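Long-range contacts in ADP-ribosylating toxin CARDS (Mycoplasma pneumoniae, PDB 4TLV), which transfers the ADP-ribosyl group of NAD(+) to multiple target proteins and causes vacuoles to form in mammalian cells: residues 212-217 with 256-261; 146-151 with 177-182; 554-559 with 568-573. All blocks are in the same frame, centred on the assembly; numbering follows the deposited sequence.

Contact 1 (212-217 with 256-261); sequences PQAASV and NYNLQS
Val217 sets its CG2 methyl against the edge of the Tyr257 ring, near the ring plane and 4.1 Å from CE2, in an antiparallel pairing of strands 214-219 and 253-258. These are the middle strand and one outer strand of a small three-stranded sheet, with strand 225-226 on the other flank, in the region assigned by inference to the NAD(+)-binding pocket. Over the short segments the strands run 152° apart. Ala215 and Tyr257 form the hydrogen-bonded pair and bond in both directions: Ala215 N gives to Tyr257 O at 2.7 Å, and Tyr257 N returns a bond to Ala215 O. The same two carbonyls also receive CA-H contacts, Tyr257 O from Ala214 CA and Ala215 O from Asn256 CA. Beyond the strand end the chain turns, and Leu259 N reaches Gln213 O at 2.8 Å. That turn carries Leu259 to the side of Pro212, where CD2 lies 3.6 Å from Pro212 O; the carbonyl is buried here without a polar partner in the model. Leu40 of helix 35-40 touches both Ala215 and Leu259, and Met120 of helix 115-126 also packs on Leu259, so the middle strand and the turn after strand 253-258 pack against these two helices. On the sheet face opposite Ala215 and Tyr257, Ser216 and Asn256 stand together. In both, the first side-chain atom past CB is anti to the carbonyl carbon (chi1 -66° and -52°), and Ser216 OG lies 2.5 Å from Asn256 OD1, a bond so short that its exact length is doubtful.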
# COMPACT_ATOMS: atom_id res chain seq x y z
N PRO A 212 4.08 -5.70 23.16
CA PRO A 212 3.51 -6.99 23.55
C PRO A 212 4.37 -8.17 23.08
O PRO A 212 5.17 -8.03 22.15
CB PRO A 212 2.16 -7.00 22.83
CG PRO A 212 2.37 -6.14 21.62
CD PRO A 212 3.36 -5.08 22.03
N GLN A 213 4.21 -9.32 23.72
CA GLN A 213 4.99 -10.49 23.36
C GLN A 213 4.32 -11.32 22.27
O GLN A 213 4.96 -12.17 21.66
CB GLN A 213 5.23 -11.35 24.59
CG GLN A 213 6.12 -10.67 25.62
CD GLN A 213 6.36 -11.53 26.84
OE1 GLN A 213 5.47 -11.71 27.67
NE2 GLN A 213 7.57 -12.07 26.95
N ALA A 214 3.03 -11.08 22.05
CA ALA A 214 2.25 -11.93 21.14
C ALA A 214 1.32 -11.15 20.22
O ALA A 214 0.98 -9.99 20.48
CB ALA A 214 1.46 -12.96 21.92
N ALA A 215 0.89 -11.82 19.15
CA ALA A 215 0.02 -11.22 18.13
C ALA A 215 -1.06 -12.20 17.70
O ALA A 215 -0.93 -13.41 17.92
CB ALA A 215 0.84 -10.78 16.92
N SER A 216 -2.13 -11.68 17.12
CA SER A 216 -3.17 -12.49 16.51
C SER A 216 -3.37 -11.97 15.09
O SER A 216 -3.27 -10.77 14.85
CB SER A 216 -4.47 -12.43 17.31
OG SER A 216 -4.31 -13.03 18.60
N VAL A 217 -3.62 -12.88 14.16
CA VAL A 217 -3.70 -12.54 12.75
C VAL A 217 -4.86 -13.30 12.16
O VAL A 217 -4.96 -14.52 12.34
CB VAL A 217 -2.44 -12.99 11.97
CG1 VAL A 217 -2.52 -12.53 10.51
CG2 VAL A 217 -1.18 -12.48 12.62
N ASN A 256 -2.62 -17.30 16.42
CA ASN A 256 -1.88 -16.55 17.44
C ASN A 256 -0.40 -16.92 17.39
O ASN A 256 -0.06 -18.10 17.28
CB ASN A 256 -2.42 -16.87 18.84
CG ASN A 256 -3.93 -16.70 18.94
OD1 ASN A 256 -4.43 -15.52 18.59
ND2 ASN A 256 -4.64 -17.63 19.32
N TYR A 257 0.46 -15.92 17.48
CA TYR A 257 1.90 -16.14 17.45
C TYR A 257 2.62 -15.28 18.46
O TYR A 257 2.24 -14.12 18.69
CB TYR A 257 2.48 -15.76 16.08
CG TYR A 257 1.84 -16.39 14.86
CD1 TYR A 257 2.16 -17.70 14.47
CD2 TYR A 257 0.95 -15.66 14.06
CE1 TYR A 257 1.58 -18.27 13.33
CE2 TYR A 257 0.38 -16.22 12.92
CZ TYR A 257 0.70 -17.52 12.56
OH TYR A 257 0.14 -18.06 11.42
N ASN A 258 3.68 -15.82 19.04
CA ASN A 258 4.66 -14.97 19.69
C ASN A 258 5.27 -14.10 18.62
O ASN A 258 5.40 -14.51 17.46
CB ASN A 258 5.72 -15.82 20.40
CG ASN A 258 5.17 -16.48 21.65
OD1 ASN A 258 4.35 -15.89 22.37
ND2 ASN A 258 5.61 -17.70 21.93
N LEU A 259 5.65 -12.88 18.99
CA LEU A 259 6.11 -11.88 18.03
C LEU A 259 7.27 -12.35 17.17
O LEU A 259 7.34 -12.02 15.98
CB LEU A 259 6.46 -10.58 18.76
CG LEU A 259 6.45 -9.29 17.94
CD1 LEU A 259 5.21 -9.23 17.04
CD2 LEU A 259 6.51 -8.05 18.84
N GLN A 260 8.18 -13.12 17.76
CA GLN A 260 9.35 -13.61 17.05
C GLN A 260 8.96 -14.75 16.08
O GLN A 260 9.76 -15.13 15.23
CB GLN A 260 10.44 -14.06 18.03
CG GLN A 260 10.04 -15.24 18.92
CD GLN A 260 9.30 -14.83 20.20
OE1 GLN A 260 8.63 -13.79 20.26
NE2 GLN A 260 9.43 -15.66 21.24
N SER A 261 7.74 -15.25 16.21
CA SER A 261 7.24 -16.35 15.39
C SER A 261 6.29 -15.91 14.27
O SER A 261 5.86 -16.72 13.46
CB SER A 261 6.48 -17.34 16.26
OG SER A 261 7.33 -17.94 17.21

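Contact 2 (146-151 with 177-182); sequences VRSAWL and EPEMHN. With SO4 (sulfate ion), chain G.
With CG anti to the backbone N (chi1 -175°) and an extended chain beyond it, Glu179 runs alongside the indole of Trp150, whose own CG is anti to the carbonyl carbon (chi1 -63°). The two belong to the antiparallel hairpin of strands 146-156 and 168-181 in the five-stranded sheet of the mono-ADP-ribosyltransferase domain. Glu179 CG sits over one indole face, offset toward the rim and 3.5 Å from CZ2 of Trp150, and both side chains point the same way. At the ring edge, in plane, a water accepts from Trp150 NE1 and donates to Glu177 OE1.

Ala149 and Met180 are the hydrogen-bonded pair: Met180 N gives to Ala149 O at 2.8 Å, and Ala149 N to Met180 O. The Met180 chain bends at its last torsion, and CE lies 3.6 Å from Ala149 O. On the other side of strand 146-156, Arg147 and Ser148 both face Glu82 of neighbouring strand 76-84, a classic beta bulge; Glu82 OE1 makes a salt bridge with Arg147 NE and a hydrogen bond with Ser148 OG. Another water donates to Ser148 OG and is also hydrogen-bonded to His181 ND1. The outer end of the arginine grips a sulfate, probably from the crystallisation liquor, through NH1 to O1 and NH2 to O4, and Arg8 NE binds the same ion. At the far end of the pairing Asn182 N bonds to Arg147 O, while the side-chain ND2 of Asn182 donates to Val146 O at 2.8 Å, the carbonyl oxygen lying in the amide plane.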
# COMPACT_ATOMS: atom_id res chain seq x y z
N VAL A 146 -20.44 10.21 9.97
CA VAL A 146 -20.75 9.14 9.02
C VAL A 146 -21.66 9.68 7.92
O VAL A 146 -22.81 10.06 8.17
CB VAL A 146 -21.41 7.93 9.72
CG1 VAL A 146 -21.64 6.79 8.72
CG2 VAL A 146 -20.54 7.44 10.88
N ARG A 147 -21.13 9.76 6.70
CA ARG A 147 -21.89 10.40 5.63
C ARG A 147 -22.81 9.45 4.90
O ARG A 147 -23.96 9.80 4.61
CB ARG A 147 -20.98 11.11 4.63
CG ARG A 147 -21.77 11.86 3.52
CD ARG A 147 -20.91 12.85 2.73
NE ARG A 147 -20.13 12.18 1.68
CZ ARG A 147 -19.52 12.82 0.69
NH1 ARG A 147 -19.60 14.15 0.61
NH2 ARG A 147 -18.85 12.14 -0.22
N SER A 148 -22.31 8.26 4.57
CA SER A 148 -23.02 7.35 3.66
C SER A 148 -22.80 5.89 4.02
O SER A 148 -21.87 5.56 4.76
CB SER A 148 -22.53 7.56 2.22
OG SER A 148 -22.52 8.94 1.87
N ALA A 149 -23.64 5.02 3.48
CA ALA A 149 -23.44 3.58 3.58
C ALA A 149 -23.88 2.89 2.29
O ALA A 149 -24.77 3.40 1.60
CB ALA A 149 -24.21 3.03 4.75
N TRP A 150 -23.25 1.76 1.97
CA TRP A 150 -23.67 0.89 0.87
C TRP A 150 -23.76 -0.53 1.39
O TRP A 150 -22.91 -0.97 2.17
CB TRP A 150 -22.64 0.85 -0.27
CG TRP A 150 -22.40 2.13 -0.96
CD1 TRP A 150 -22.93 2.52 -2.15
CD2 TRP A 150 -21.56 3.20 -0.51
NE1 TRP A 150 -22.46 3.77 -2.48
CE2 TRP A 150 -21.63 4.21 -1.49
CE3 TRP A 150 -20.76 3.39 0.61
CZ2 TRP A 150 -20.92 5.40 -1.37
CZ3 TRP A 150 -20.06 4.57 0.73
CH2 TRP A 150 -20.14 5.57 -0.26
N LEU A 151 -24.77 -1.27 0.95
CA LEU A 151 -24.83 -2.70 1.22
C LEU A 151 -23.72 -3.39 0.43
O LEU A 151 -23.55 -3.13 -0.76
CB LEU A 151 -26.19 -3.27 0.80
CG LEU A 151 -26.32 -4.79 0.89
CD1 LEU A 151 -26.19 -5.27 2.34
CD2 LEU A 151 -27.63 -5.25 0.27
N GLU A 177 -25.37 -0.61 -5.27
CA GLU A 177 -26.17 0.62 -5.28
C GLU A 177 -27.49 0.29 -4.60
O GLU A 177 -27.88 -0.88 -4.53
CB GLU A 177 -26.43 1.11 -6.70
CG GLU A 177 -25.19 1.37 -7.52
CD GLU A 177 -24.23 2.36 -6.87
OE1 GLU A 177 -24.65 3.12 -5.98
OE2 GLU A 177 -23.04 2.39 -7.26
N PRO A 178 -28.19 1.32 -4.08
CA PRO A 178 -27.79 2.73 -4.10
C PRO A 178 -27.12 3.14 -2.80
O PRO A 178 -27.24 2.47 -1.78
CB PRO A 178 -29.14 3.46 -4.20
CG PRO A 178 -30.21 2.41 -3.80
CD PRO A 178 -29.48 1.15 -3.41
N GLU A 179 -26.42 4.26 -2.86
CA GLU A 179 -25.82 4.84 -1.68
C GLU A 179 -26.92 5.30 -0.74
O GLU A 179 -27.93 5.84 -1.20
CB GLU A 179 -24.97 6.02 -2.10
CG GLU A 179 -24.18 6.66 -1.01
CD GLU A 179 -23.49 7.91 -1.51
OE1 GLU A 179 -23.20 7.98 -2.72
OE2 GLU A 179 -23.24 8.81 -0.69
N MET A 180 -26.75 5.08 0.55
CA MET A 180 -27.69 5.58 1.54
C MET A 180 -27.06 6.75 2.30
O MET A 180 -25.98 6.61 2.88
CB MET A 180 -28.07 4.46 2.50
CG MET A 180 -28.75 3.27 1.83
SD MET A 180 -28.88 1.84 2.91
CE MET A 180 -27.32 1.02 2.55
N HIS A 181 -27.72 7.91 2.31
CA HIS A 181 -27.18 9.07 3.01
C HIS A 181 -27.66 9.18 4.45
O HIS A 181 -28.84 8.99 4.73
CB HIS A 181 -27.49 10.37 2.25
CG HIS A 181 -26.97 11.60 2.95
ND1 HIS A 181 -25.63 11.94 2.96
CD2 HIS A 181 -27.61 12.55 3.68
CE1 HIS A 181 -25.47 13.05 3.65
NE2 HIS A 181 -26.65 13.45 4.10
N ASN A 182 -26.75 9.52 5.36
CA ASN A 182 -27.07 9.68 6.76
C ASN A 182 -27.65 11.07 7.03
O ASN A 182 -26.95 12.09 6.89
CB ASN A 182 -25.82 9.49 7.60
CG ASN A 182 -26.08 9.65 9.07
OD1 ASN A 182 -27.23 9.76 9.50
ND2 ASN A 182 -25.01 9.67 9.87
S SO4 G . -16.71 15.13 -1.72
O1 SO4 G . -17.74 15.79 -0.91
O2 SO4 G . -16.52 15.82 -3.00
O3 SO4 G . -15.45 15.16 -0.98
O4 SO4 G . -17.12 13.73 -1.97
O HOH W 1 -24.37 10.62 0.98
O HOH W 2 -22.60 5.00 -5.04
O HOH W 3 -26.42 0.03 -1.10

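Contact 3 (554-559 with 568-573); sequences QLKVII and YSTYDK
A beta hairpin of the D3 domain, a C-terminal beta-trefoil, pairs strand 554-558 with strand 567-570, and Lys556 meets Tyr568 across it. These two residues are a hydrogen-bonded pair: Lys556 N gives to Tyr568 O at 2.9 Å, and Tyr568 N returns a bond to Lys556 O. Gln554 and Thr570 form a second such pair, although Thr570 N to Gln554 O is the more bent bond, at 132°. Leu555 and Ser569 face each other between them, and Ser569 CA comes to 3.0 Å from Gln554 O. The segment axes are 130° apart, well short of straight antiparallel.

Tyr568 CG sits between the backbone N and the carbonyl carbon (chi1 68°), which brings the ring to Lys556 CB; that carbon lies over the ring in an off-centre CH-pi contact, 4.1 Å from the ring centroid. Ile558 crosses the tyrosine at about a right angle and brings CG1 to 3.7 Å from CE1. The lysine continues in an extended chain past the phenol OH, its CE 3.5 Å from Thr570 CG2. NZ then donates to Asp572 O at 2.8 Å in the carbonyl plane, and weakly to Lys573 O. Thr570 OG1 accepts from Asp572 N, an ST turn. Glu575 completes the polar cluster: its OE1 makes a salt bridge with Lys556 NZ and a hydrogen bond with Tyr568 OH, so the lysine charge is met by an acid as well as by carbonyls.

Strand 578-583 pairs with 554-558, and strand 506-512 with 567-570. Trp508 of strand 506-512 touches both Ile558 and Tyr568, Val578 also packs on the tyrosine, and Leu555 reaches Val509 and Ile546 of strand 543-548.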
# COMPACT_ATOMS: atom_id res chain seq x y z
N GLN A 554 23.99 11.06 9.65
CA GLN A 554 22.94 11.82 8.99
C GLN A 554 23.25 12.19 7.54
O GLN A 554 24.30 12.76 7.22
CB GLN A 554 22.59 13.10 9.78
CG GLN A 554 21.36 13.80 9.22
CD GLN A 554 20.94 15.02 10.03
OE1 GLN A 554 21.51 15.30 11.09
NE2 GLN A 554 19.93 15.74 9.54
N LEU A 555 22.30 11.88 6.67
CA LEU A 555 22.42 12.20 5.25
C LEU A 555 22.25 13.70 5.04
O LEU A 555 21.27 14.29 5.49
CB LEU A 555 21.35 11.45 4.44
CG LEU A 555 21.52 11.44 2.93
CD1 LEU A 555 22.81 10.68 2.56
CD2 LEU A 555 20.32 10.82 2.24
N LYS A 556 23.20 14.32 4.33
CA LYS A 556 23.09 15.72 3.94
C LYS A 556 23.68 15.96 2.56
O LYS A 556 24.31 15.07 1.98
CB LYS A 556 23.78 16.63 4.97
CG LYS A 556 23.26 16.50 6.38
CD LYS A 556 23.77 17.65 7.25
CE LYS A 556 23.63 17.33 8.73
NZ LYS A 556 24.24 18.41 9.56
N VAL A 557 23.48 17.17 2.04
CA VAL A 557 24.01 17.56 0.74
C VAL A 557 24.72 18.92 0.82
O VAL A 557 24.23 19.85 1.46
CB VAL A 557 22.90 17.69 -0.32
CG1 VAL A 557 23.51 17.89 -1.68
CG2 VAL A 557 22.04 16.46 -0.35
N ILE A 558 25.87 19.03 0.16
CA ILE A 558 26.60 20.30 0.12
C ILE A 558 25.89 21.28 -0.80
O ILE A 558 25.50 20.93 -1.91
CB ILE A 558 28.07 20.09 -0.32
CG1 ILE A 558 28.77 19.18 0.68
CG2 ILE A 558 28.78 21.45 -0.42
CD1 ILE A 558 30.18 18.74 0.26
N ILE A 559 25.71 22.51 -0.34
CA ILE A 559 24.91 23.47 -1.09
C ILE A 559 25.66 24.25 -2.16
O ILE A 559 25.14 24.48 -3.26
CB ILE A 559 24.20 24.48 -0.14
CG1 ILE A 559 23.12 23.79 0.67
CG2 ILE A 559 23.61 25.61 -0.94
CD1 ILE A 559 22.34 24.75 1.59
N TYR A 568 26.60 13.33 1.44
CA TYR A 568 27.50 12.75 2.43
C TYR A 568 26.72 12.42 3.69
O TYR A 568 25.55 12.78 3.82
CB TYR A 568 28.64 13.74 2.74
CG TYR A 568 28.20 14.99 3.48
CD1 TYR A 568 27.67 16.08 2.79
CD2 TYR A 568 28.31 15.07 4.86
CE1 TYR A 568 27.25 17.23 3.47
CE2 TYR A 568 27.91 16.22 5.55
CZ TYR A 568 27.38 17.29 4.85
OH TYR A 568 26.97 18.41 5.54
N SER A 569 27.34 11.70 4.62
CA SER A 569 26.74 11.52 5.93
C SER A 569 27.68 12.04 7.03
O SER A 569 28.90 12.08 6.84
CB SER A 569 26.36 10.06 6.20
OG SER A 569 27.49 9.21 6.30
N THR A 570 27.11 12.41 8.17
CA THR A 570 27.86 13.12 9.20
C THR A 570 27.35 12.89 10.63
O THR A 570 26.18 12.57 10.84
CB THR A 570 27.88 14.64 8.91
OG1 THR A 570 28.64 15.31 9.92
CG2 THR A 570 26.46 15.22 8.87
N TYR A 571 28.25 13.05 11.59
CA TYR A 571 27.86 13.05 13.00
C TYR A 571 27.52 14.46 13.49
O TYR A 571 27.03 14.63 14.61
CB TYR A 571 28.98 12.47 13.88
CG TYR A 571 29.19 10.98 13.75
CD1 TYR A 571 28.19 10.09 14.10
CD2 TYR A 571 30.40 10.47 13.29
CE1 TYR A 571 28.38 8.72 14.00
CE2 TYR A 571 30.60 9.11 13.18
CZ TYR A 571 29.59 8.24 13.53
OH TYR A 571 29.80 6.89 13.43
N ASP A 572 27.78 15.48 12.67
CA ASP A 572 27.55 16.86 13.09
C ASP A 572 26.12 17.30 12.83
O ASP A 572 25.69 17.38 11.69
CB ASP A 572 28.51 17.81 12.37
CG ASP A 572 29.96 17.61 12.79
OD1 ASP A 572 30.18 17.15 13.94
OD2 ASP A 572 30.85 17.90 11.98
N LYS A 573 25.39 17.60 13.90
CA LYS A 573 23.98 17.98 13.77
C LYS A 573 23.84 19.32 13.04
O LYS A 573 22.95 19.50 12.21
CB LYS A 573 23.31 18.04 15.14
CG LYS A 573 23.39 16.73 15.92
CD LYS A 573 22.64 16.84 17.25
CE LYS A 573 22.73 15.55 18.06
NZ LYS A 573 21.97 15.66 19.34

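The three contacts are separate strand pairings that follow one another in series along the chain. Contact 2 lies within the mono-ADP-ribosyltransferase domain. Contact 1 comes next; the region 208-258, inferred to form the NAD(+)-binding pocket, takes in its paired strands. Its centre is 37 Å from that of contact 2, with the nearest atoms about 24 Å apart. Contact 3 belongs to the C-terminal trefoil, 38 Å between centres from contact 1 and 52 Å from contact 2, on the opposite side of the chain's centre from the latter. None touches another. The sulfate, probably from the crystallisation liquor, is bound by Arg147 of contact 2 and is not evidence about NAD(+).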